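Local coordinates for protein putative Nitroreductase (Desulfovibrio desulfuricans subsp. desulfuricans str. G20, PDB 3E39) that binds flavin mononucleotide and probably works as an FMN-dependent oxidoreductase of the nitroreductase type, at residues 49-55 with 81-87; 125-129 with 145-149. All coordinates share one frame. Residues are numbered along the deposited sequence.

Contact 1: 49-55 with 81-87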
ATOM      1  N   PRO A  49      -9.636  -0.926   9.654  1.00  8.01           N
ATOM      2  CA  PRO A  49     -10.012   0.445   9.999  1.00  7.78           C
ATOM      3  C   PRO A  49     -10.495   1.335   8.850  1.00  8.02           C
ATOM      4  O   PRO A  49     -10.984   2.444   9.114  1.00  6.77           O
ATOM      5  CB  PRO A  49      -8.723   1.007  10.560  1.00  8.76           C
ATOM      6  CG  PRO A  49      -7.649   0.356   9.730  1.00  6.46           C
ATOM      7  CD  PRO A  49      -8.167  -1.072   9.555  1.00  9.69           C
ATOM      8  N   CYS A  50     -10.322   0.885   7.603  1.00  8.53           N
ATOM      9  CA  CYS A  50     -10.668   1.719   6.463  1.00  7.65           C
ATOM     10  C   CYS A  50     -12.166   1.778   6.188  1.00  7.22           C
ATOM     11  O   CYS A  50     -12.893   0.769   6.282  1.00 10.14           O
ATOM     12  CB  CYS A  50      -9.915   1.312   5.192  1.00  9.05           C
ATOM     13  SG  CYS A  50      -8.133   1.485   5.332  1.00 11.67           S
ATOM     14  N   ARG A  51     -12.595   2.970   5.766  1.00  6.91           N
ATOM     15  CA  ARG A  51     -13.989   3.249   5.423  1.00  6.30           C
ATOM     16  C   ARG A  51     -13.964   3.991   4.075  1.00  8.30           C
ATOM     17  O   ARG A  51     -12.997   4.696   3.768  1.00  9.01           O
ATOM     18  CB  ARG A  51     -14.647   4.096   6.499  1.00  8.18           C
ATOM     19  CG  ARG A  51     -14.718   3.447   7.867  1.00  9.48           C
ATOM     20  CD  ARG A  51     -15.624   2.199   7.906  1.00 13.12           C
ATOM     21  NE  ARG A  51     -15.615   1.677   9.286  1.00  8.30           N
ATOM     22  CZ  ARG A  51     -14.721   0.820   9.780  1.00 11.65           C
ATOM     23  NH1 ARG A  51     -13.804   0.271   9.008  1.00  9.78           N
ATOM     24  NH2 ARG A  51     -14.792   0.453  11.070  1.00 12.79           N
ATOM     25  N   PHE A  52     -15.038   3.855   3.309  1.00  7.83           N
ATOM     26  CA  PHE A  52     -15.068   4.359   1.934  1.00 10.14           C
ATOM     27  C   PHE A  52     -16.348   5.089   1.629  1.00  9.70           C
ATOM     28  O   PHE A  52     -17.424   4.747   2.157  1.00  9.93           O
ATOM     29  CB  PHE A  52     -14.914   3.187   0.965  1.00  9.71           C
ATOM     30  CG  PHE A  52     -13.761   2.278   1.320  1.00 10.34           C
ATOM     31  CD1 PHE A  52     -12.491   2.531   0.859  1.00  9.69           C
ATOM     32  CD2 PHE A  52     -13.940   1.213   2.209  1.00 12.57           C
ATOM     33  CE1 PHE A  52     -11.432   1.703   1.200  1.00 12.96           C
ATOM     34  CE2 PHE A  52     -12.859   0.395   2.562  1.00 11.62           C
ATOM     35  CZ  PHE A  52     -11.616   0.644   2.037  1.00 12.84           C
ATOM     36  N   LEU A  53     -16.232   6.101   0.774  1.00  9.19           N
ATOM     37  CA  LEU A  53     -17.394   6.844   0.310  1.00  8.91           C
ATOM     38  C   LEU A  53     -17.243   7.079  -1.181  1.00  8.50           C
ATOM     39  O   LEU A  53     -16.280   7.704  -1.624  1.00  9.67           O
ATOM     40  CB  LEU A  53     -17.522   8.160   1.055  1.00  8.78           C
ATOM     41  CG  LEU A  53     -18.721   9.032   0.655  1.00 10.96           C
ATOM     42  CD1 LEU A  53     -20.074   8.309   0.710  1.00 18.14           C
ATOM     43  CD2 LEU A  53     -18.686  10.276   1.512  1.00 11.26           C
ATOM     44  N   VAL A  54     -18.206   6.587  -1.948  1.00  8.26           N
ATOM     45  CA  VAL A  54     -18.194   6.747  -3.403  1.00  8.47           C
ATOM     46  C   VAL A  54     -18.925   8.004  -3.810  1.00 10.48           C
ATOM     47  O   VAL A  54     -20.066   8.233  -3.361  1.00 11.00           O
ATOM     48  CB  VAL A  54     -18.853   5.504  -4.093  1.00 10.04           C
ATOM     49  CG1 VAL A  54     -18.925   5.674  -5.625  1.00 12.53           C
ATOM     50  CG2 VAL A  54     -18.108   4.195  -3.704  1.00  9.31           C
ATOM     51  N   ILE A  55     -18.279   8.801  -4.687  1.00 10.19           N
ATOM     52  CA  ILE A  55     -18.875  10.039  -5.199  1.00 10.07           C
ATOM     53  C   ILE A  55     -18.750  10.031  -6.710  1.00 10.21           C
ATOM     54  O   ILE A  55     -17.643  10.194  -7.243  1.00 10.98           O
ATOM     55  CB  ILE A  55     -18.180  11.317  -4.657  1.00 11.45           C
ATOM     56  CG1 ILE A  55     -18.221  11.364  -3.119  1.00 13.75           C
ATOM     57  CG2 ILE A  55     -18.840  12.579  -5.230  1.00 10.96           C
ATOM     58  CD1 ILE A  55     -19.574  11.525  -2.518  1.00 20.74           C
ATOM     59  N   ILE A  81     -15.073   9.068  -7.899  1.00 11.65           N
ATOM     60  CA  ILE A  81     -14.098   9.383  -6.870  1.00 10.17           C
ATOM     61  C   ILE A  81     -14.420   8.484  -5.656  1.00 10.59           C
ATOM     62  O   ILE A  81     -15.593   8.367  -5.251  1.00 13.04           O
ATOM     63  CB  ILE A  81     -14.147  10.870  -6.482  1.00 10.13           C
ATOM     64  CG1 ILE A  81     -13.680  11.720  -7.684  1.00 13.92           C
ATOM     65  CG2 ILE A  81     -13.223  11.162  -5.293  1.00  5.96           C
ATOM     66  CD1 ILE A  81     -13.917  13.192  -7.560  1.00 17.18           C
ATOM     67  N   ILE A  82     -13.407   7.807  -5.122  1.00  9.56           N
ATOM     68  CA  ILE A  82     -13.570   7.003  -3.922  1.00  7.44           C
ATOM     69  C   ILE A  82     -12.799   7.719  -2.795  1.00  7.23           C
ATOM     70  O   ILE A  82     -11.575   7.897  -2.860  1.00  5.73           O
ATOM     71  CB  ILE A  82     -13.084   5.524  -4.091  1.00  7.73           C
ATOM     72  CG1 ILE A  82     -13.918   4.777  -5.144  1.00  9.26           C
ATOM     73  CG2 ILE A  82     -13.167   4.742  -2.723  1.00 11.42           C
ATOM     74  CD1 ILE A  82     -13.340   3.407  -5.526  1.00  9.82           C
ATOM     75  N   LEU A  83     -13.531   8.190  -1.798  1.00  7.92           N
ATOM     76  CA  LEU A  83     -12.917   8.776  -0.625  1.00  8.30           C
ATOM     77  C   LEU A  83     -12.565   7.671   0.370  1.00  9.68           C
ATOM     78  O   LEU A  83     -13.387   6.781   0.646  1.00  9.62           O
ATOM     79  CB  LEU A  83     -13.811   9.839   0.003  1.00  8.09           C
ATOM     80  CG  LEU A  83     -14.296  10.949  -0.921  1.00  8.88           C
ATOM     81  CD1 LEU A  83     -15.181  11.951  -0.141  1.00 12.70           C
ATOM     82  CD2 LEU A  83     -13.139  11.652  -1.571  1.00 10.15           C
ATOM     83  N   VAL A  84     -11.329   7.712   0.866  1.00  7.66           N
ATOM     84  CA  VAL A  84     -10.828   6.733   1.814  1.00  6.84           C
ATOM     85  C   VAL A  84     -10.593   7.383   3.178  1.00  7.36           C
ATOM     86  O   VAL A  84      -9.965   8.439   3.276  1.00  8.27           O
ATOM     87  CB  VAL A  84      -9.508   6.148   1.297  1.00  7.43           C
ATOM     88  CG1 VAL A  84      -9.031   4.980   2.183  1.00  7.07           C
ATOM     89  CG2 VAL A  84      -9.680   5.725  -0.175  1.00 11.66           C
ATOM     90  N   PHE A  85     -11.060   6.711   4.232  1.00  6.56           N
ATOM     91  CA  PHE A  85     -10.938   7.209   5.588  1.00  4.76           C
ATOM     92  C   PHE A  85     -10.498   6.090   6.529  1.00  7.56           C
ATOM     93  O   PHE A  85     -10.554   4.893   6.205  1.00  7.16           O
ATOM     94  CB  PHE A  85     -12.295   7.682   6.155  1.00  8.44           C
ATOM     95  CG  PHE A  85     -13.024   8.648   5.283  1.00  7.73           C
ATOM     96  CD1 PHE A  85     -13.805   8.183   4.234  1.00  9.48           C
ATOM     97  CD2 PHE A  85     -12.958  10.016   5.517  1.00  8.41           C
ATOM     98  CE1 PHE A  85     -14.465   9.055   3.412  1.00  8.24           C
ATOM     99  CE2 PHE A  85     -13.631  10.894   4.691  1.00  9.56           C
ATOM    100  CZ  PHE A  85     -14.382  10.419   3.647  1.00  8.19           C
ATOM    101  N   LEU A  86      -9.989   6.490   7.681  1.00  6.49           N
ATOM    102  CA  LEU A  86      -9.827   5.563   8.783  1.00  8.73           C
ATOM    103  C   LEU A  86     -10.906   5.920   9.801  1.00 10.52           C
ATOM    104  O   LEU A  86     -11.174   7.099  10.084  1.00 10.83           O
ATOM    105  CB  LEU A  86      -8.469   5.654   9.473  1.00  9.82           C
ATOM    106  CG  LEU A  86      -7.257   5.222   8.665  1.00  8.02           C
ATOM    107  CD1 LEU A  86      -5.985   5.645   9.311  1.00  9.15           C
ATOM    108  CD2 LEU A  86      -7.302   3.711   8.472  1.00  6.40           C
ATOM    109  N   ASP A  87     -11.538   4.884  10.324  1.00  9.70           N
ATOM    110  CA  ASP A  87     -12.491   5.020  11.425  1.00  9.37           C
ATOM    111  C   ASP A  87     -11.647   5.168  12.685  1.00  8.70           C
ATOM    112  O   ASP A  87     -10.921   4.258  13.090  1.00  9.90           O
ATOM    113  CB  ASP A  87     -13.379   3.791  11.485  1.00 10.71           C
ATOM    114  CG  ASP A  87     -14.378   3.828  12.644  1.00 16.76           C
ATOM    115  OD1 ASP A  87     -14.140   4.491  13.661  1.00 18.42           O
ATOM    116  OD2 ASP A  87     -15.387   3.131  12.555  1.00 24.31           O
TER

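Contact 2: 125-129 with 145-149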
ATOM      1  N   ILE A 125      -5.744  16.923  -1.198  1.00  8.40           N
ATOM      2  CA  ILE A 125      -7.098  17.218  -0.791  1.00  9.69           C
ATOM      3  C   ILE A 125      -7.320  16.984   0.702  1.00  6.82           C
ATOM      4  O   ILE A 125      -8.158  17.656   1.323  1.00  7.87           O
ATOM      5  CB  ILE A 125      -8.154  16.462  -1.676  1.00  9.97           C
ATOM      6  CG1 ILE A 125      -9.579  16.988  -1.386  1.00  6.92           C
ATOM      7  CG2 ILE A 125      -8.071  14.906  -1.535  1.00  7.29           C
ATOM      8  CD1 ILE A 125     -10.574  16.635  -2.464  1.00 11.08           C
ATOM      9  N   ILE A 126      -6.564  16.057   1.290  1.00  7.27           N
ATOM     10  CA  ILE A 126      -6.757  15.751   2.710  1.00  7.40           C
ATOM     11  C   ILE A 126      -6.304  16.886   3.612  1.00 10.82           C
ATOM     12  O   ILE A 126      -6.742  16.958   4.768  1.00  9.97           O
ATOM     13  CB  ILE A 126      -6.149  14.388   3.193  1.00  9.61           C
ATOM     14  CG1 ILE A 126      -4.641  14.492   3.418  1.00  8.43           C
ATOM     15  CG2 ILE A 126      -6.562  13.220   2.223  1.00  5.54           C
ATOM     16  CD1 ILE A 126      -4.010  13.213   3.942  1.00  8.56           C
ATOM     17  N   ASN A 127      -5.469  17.787   3.078  1.00 10.85           N
ATOM     18  CA  ASN A 127      -5.020  18.962   3.844  1.00 12.12           C
ATOM     19  C   ASN A 127      -6.209  19.839   4.266  1.00  9.14           C
ATOM     20  O   ASN A 127      -6.103  20.598   5.231  1.00 11.36           O
ATOM     21  CB  ASN A 127      -4.105  19.855   3.020  1.00 10.29           C
ATOM     22  CG  ASN A 127      -2.884  19.164   2.502  1.00 11.53           C
ATOM     23  OD1 ASN A 127      -2.534  18.060   2.926  1.00 11.84           O
ATOM     24  ND2 ASN A 127      -2.192  19.834   1.576  1.00 13.37           N
ATOM     25  N   GLN A 128      -7.298  19.773   3.504  1.00  9.58           N
ATOM     26  CA  GLN A 128      -8.524  20.522   3.794  1.00 11.28           C
ATOM     27  C   GLN A 128      -9.592  19.727   4.548  1.00 10.78           C
ATOM     28  O   GLN A 128     -10.755  20.125   4.595  1.00 11.50           O
ATOM     29  CB  GLN A 128      -9.102  21.058   2.476  1.00 12.81           C
ATOM     30  CG  GLN A 128      -8.293  22.146   1.787  1.00 12.60           C
ATOM     31  CD  GLN A 128      -6.951  21.687   1.186  1.00 17.53           C
ATOM     32  OE1 GLN A 128      -5.880  22.094   1.656  1.00 18.08           O
ATOM     33  NE2 GLN A 128      -7.014  20.827   0.150  1.00 10.70           N
ATOM     34  N   ALA A 129      -9.206  18.626   5.179  1.00 10.88           N
ATOM     35  CA  ALA A 129     -10.170  17.778   5.884  1.00  9.99           C
ATOM     36  C   ALA A 129     -11.087  18.494   6.874  1.00  9.48           C
ATOM     37  O   ALA A 129     -12.262  18.195   6.945  1.00  9.74           O
ATOM     38  CB  ALA A 129      -9.418  16.641   6.642  1.00  9.77           C
ATOM     39  N   PHE A 145      -9.460  11.497   7.246  1.00  8.84           N
ATOM     40  CA  PHE A 145      -9.526  11.516   5.810  1.00  9.80           C
ATOM     41  C   PHE A 145      -8.143  11.176   5.291  1.00  8.28           C
ATOM     42  O   PHE A 145      -7.201  11.935   5.517  1.00 10.99           O
ATOM     43  CB  PHE A 145     -10.039  12.890   5.348  1.00  7.95           C
ATOM     44  CG  PHE A 145     -10.178  13.056   3.856  1.00  8.68           C
ATOM     45  CD1 PHE A 145     -10.539  12.000   3.017  1.00  6.65           C
ATOM     46  CD2 PHE A 145     -10.027  14.326   3.288  1.00 12.17           C
ATOM     47  CE1 PHE A 145     -10.670  12.187   1.645  1.00 11.11           C
ATOM     48  CE2 PHE A 145     -10.189  14.515   1.917  1.00 10.02           C
ATOM     49  CZ  PHE A 145     -10.517  13.445   1.094  1.00 10.37           C
ATOM     50  N   GLU A 146      -8.031  10.034   4.602  1.00  5.96           N
ATOM     51  CA  GLU A 146      -6.730   9.533   4.132  1.00  7.44           C
ATOM     52  C   GLU A 146      -6.347   9.848   2.684  1.00  7.50           C
ATOM     53  O   GLU A 146      -5.180  10.139   2.405  1.00  9.04           O
ATOM     54  CB  GLU A 146      -6.681   8.021   4.324  1.00  9.57           C
ATOM     55  CG  GLU A 146      -6.878   7.589   5.738  1.00 12.16           C
ATOM     56  CD  GLU A 146      -5.712   7.988   6.613  1.00 13.33           C
ATOM     57  OE1 GLU A 146      -4.574   7.514   6.367  1.00  8.91           O
ATOM     58  OE2 GLU A 146      -5.946   8.787   7.532  1.00  9.66           O
ATOM     59  N   ALA A 147      -7.307   9.766   1.766  1.00  6.45           N
ATOM     60  CA  ALA A 147      -7.034   9.954   0.336  1.00  6.89           C
ATOM     61  C   ALA A 147      -8.308   9.994  -0.458  1.00  8.77           C
ATOM     62  O   ALA A 147      -9.337   9.541   0.027  1.00  7.85           O
ATOM     63  CB  ALA A 147      -6.207   8.740  -0.174  1.00  8.63           C
ATOM     64  N   ALA A 148      -8.236  10.524  -1.682  1.00  7.84           N
ATOM     65  CA  ALA A 148      -9.333  10.421  -2.644  1.00  9.43           C
ATOM     66  C   ALA A 148      -8.725   9.766  -3.877  1.00 10.10           C
ATOM     67  O   ALA A 148      -7.642  10.121  -4.258  1.00 13.32           O
ATOM     68  CB  ALA A 148      -9.899  11.795  -3.024  1.00  8.27           C
ATOM     69  N   ILE A 149      -9.412   8.814  -4.490  1.00  9.53           N
ATOM     70  CA  ILE A 149      -8.947   8.205  -5.723  1.00  9.11           C
ATOM     71  C   ILE A 149      -9.921   8.664  -6.783  1.00  9.53           C
ATOM     72  O   ILE A 149     -11.134   8.402  -6.664  1.00  8.93           O
ATOM     73  CB  ILE A 149      -8.976   6.675  -5.724  1.00 10.05           C
ATOM     74  CG1 ILE A 149      -8.185   6.121  -4.558  1.00  9.62           C
ATOM     75  CG2 ILE A 149      -8.372   6.130  -7.037  1.00 12.40           C
ATOM     76  CD1 ILE A 149      -8.126   4.633  -4.551  1.00 14.66           C
TER

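Contact 1: 49-55 with 81-87
Strands 50-55 and 81-87 run antiparallel, their axes 4.5 Å apart at closest and their directions 147° apart, in register from Cys50-Leu86 to Ile55-Ile81. The pairs Arg51-Phe85, Leu53-Leu83 and Ile55-Ile81 are hydrogen-bonded in both directions. One more bond, Asp87 N to Pro49 O (2.8 Å), extends the pairing past Cys50-Leu86. Arg51 NH1 bonds Cys50 O (2.9 Å), and Arg51 NH2 lies 3.1 Å from Asp87 OD2 in a salt bridge with weak hydrogen-bond geometry; Asp87 OD1 takes Glu89 N and Arg142. Side chains alternate: Leu53, Ile55, Ile81, Leu83 and Phe85 share one face; Phe52, Val54, Ile82 and Val84 line the other. In this nitroreductase-type flavoprotein the contact joins an outermost strand of the chain's antiparallel sheet to its neighbour, with the Pro49 side chain about 8 Å from bound FMN. Phe52 and Val84 pack on helix 94-114, Ile55 and Leu83 on helix 61-66. Strand 143-152 pairs along the far edge of 81-87, and backbone bonds from Phe52 reach the second subunit.

Contact 2: 125-129 with 145-149
Ile126 lays its CG2 methyl over the face of the Phe145 ring, 3.8 Å from the ring centroid and only 11° off the normal, a well-centred CH-pi contact. The same methyl slides on toward the strand backbone, with Ile126 CG2 3.4 Å from Glu146 O and 3.6 Å from Ala147 N. Ile125 and Ala129 complete the contact with the ring: Ile125 CG2 meets Phe145 CZ at 3.9 Å and continues to Ala148 CB, also 3.9 Å away, while Ala129 CB lies near the ring plane, 4.0 Å from Phe145 CB.

Three residues from one turn can reach a single phenylalanine because the chain coils tightly here. Residues 125-127 belong to a 3-10 segment, with Gln128 N bonded to Ile125 O (3.2 Å) and Ala129 N to Ile126 O (3.0 Å), and Gln128 is the N-cap of helix 129-135. Leu132 and Leu133 of that helix also touch Phe145, whose ring meets Phe85 at about 30° between planes. On the strand side, Glu146 and Ala147 both face Val84 in a classic beta bulge; the Glu146 side chain leaves the interface, bonded to Ser144 and His98. Glu146 O takes Gln99 of the second subunit.

The turn directly follows Gly123 and Glu124 of the FMN pocket, and Ile125's side chain is about 6 Å from the flavin. The two segments share no hydrogen bonds, so between them the contact is van der Waals and CH-pi packing of apolar groups, consistent with a hydrophobic seat for the chain just beyond the cofactor site.

From the N terminus, contact 1 comes first: after strand 50-56 the chain leaves the sheet, passes through helices 61-66 and 72-77, and strand 80-87 returns alongside, closing that excursion. Only then, after helix 94-114 and strand 118-122, does contact 2 open; its shorter loop runs through helix 129-135 and closes on strand 143-152. The two are in series, neither nested nor crossed, yet they meet in space, with centres 10 Å apart. Strands 80-87 and 143-152 are neighbours: Ile82 N to Ile149 O and Val84 N to Ala147 O are each 2.8 Å, and Leu83 CD2 packs 3.6 Å from Ala148 CB. Both contacts also touch the second subunit.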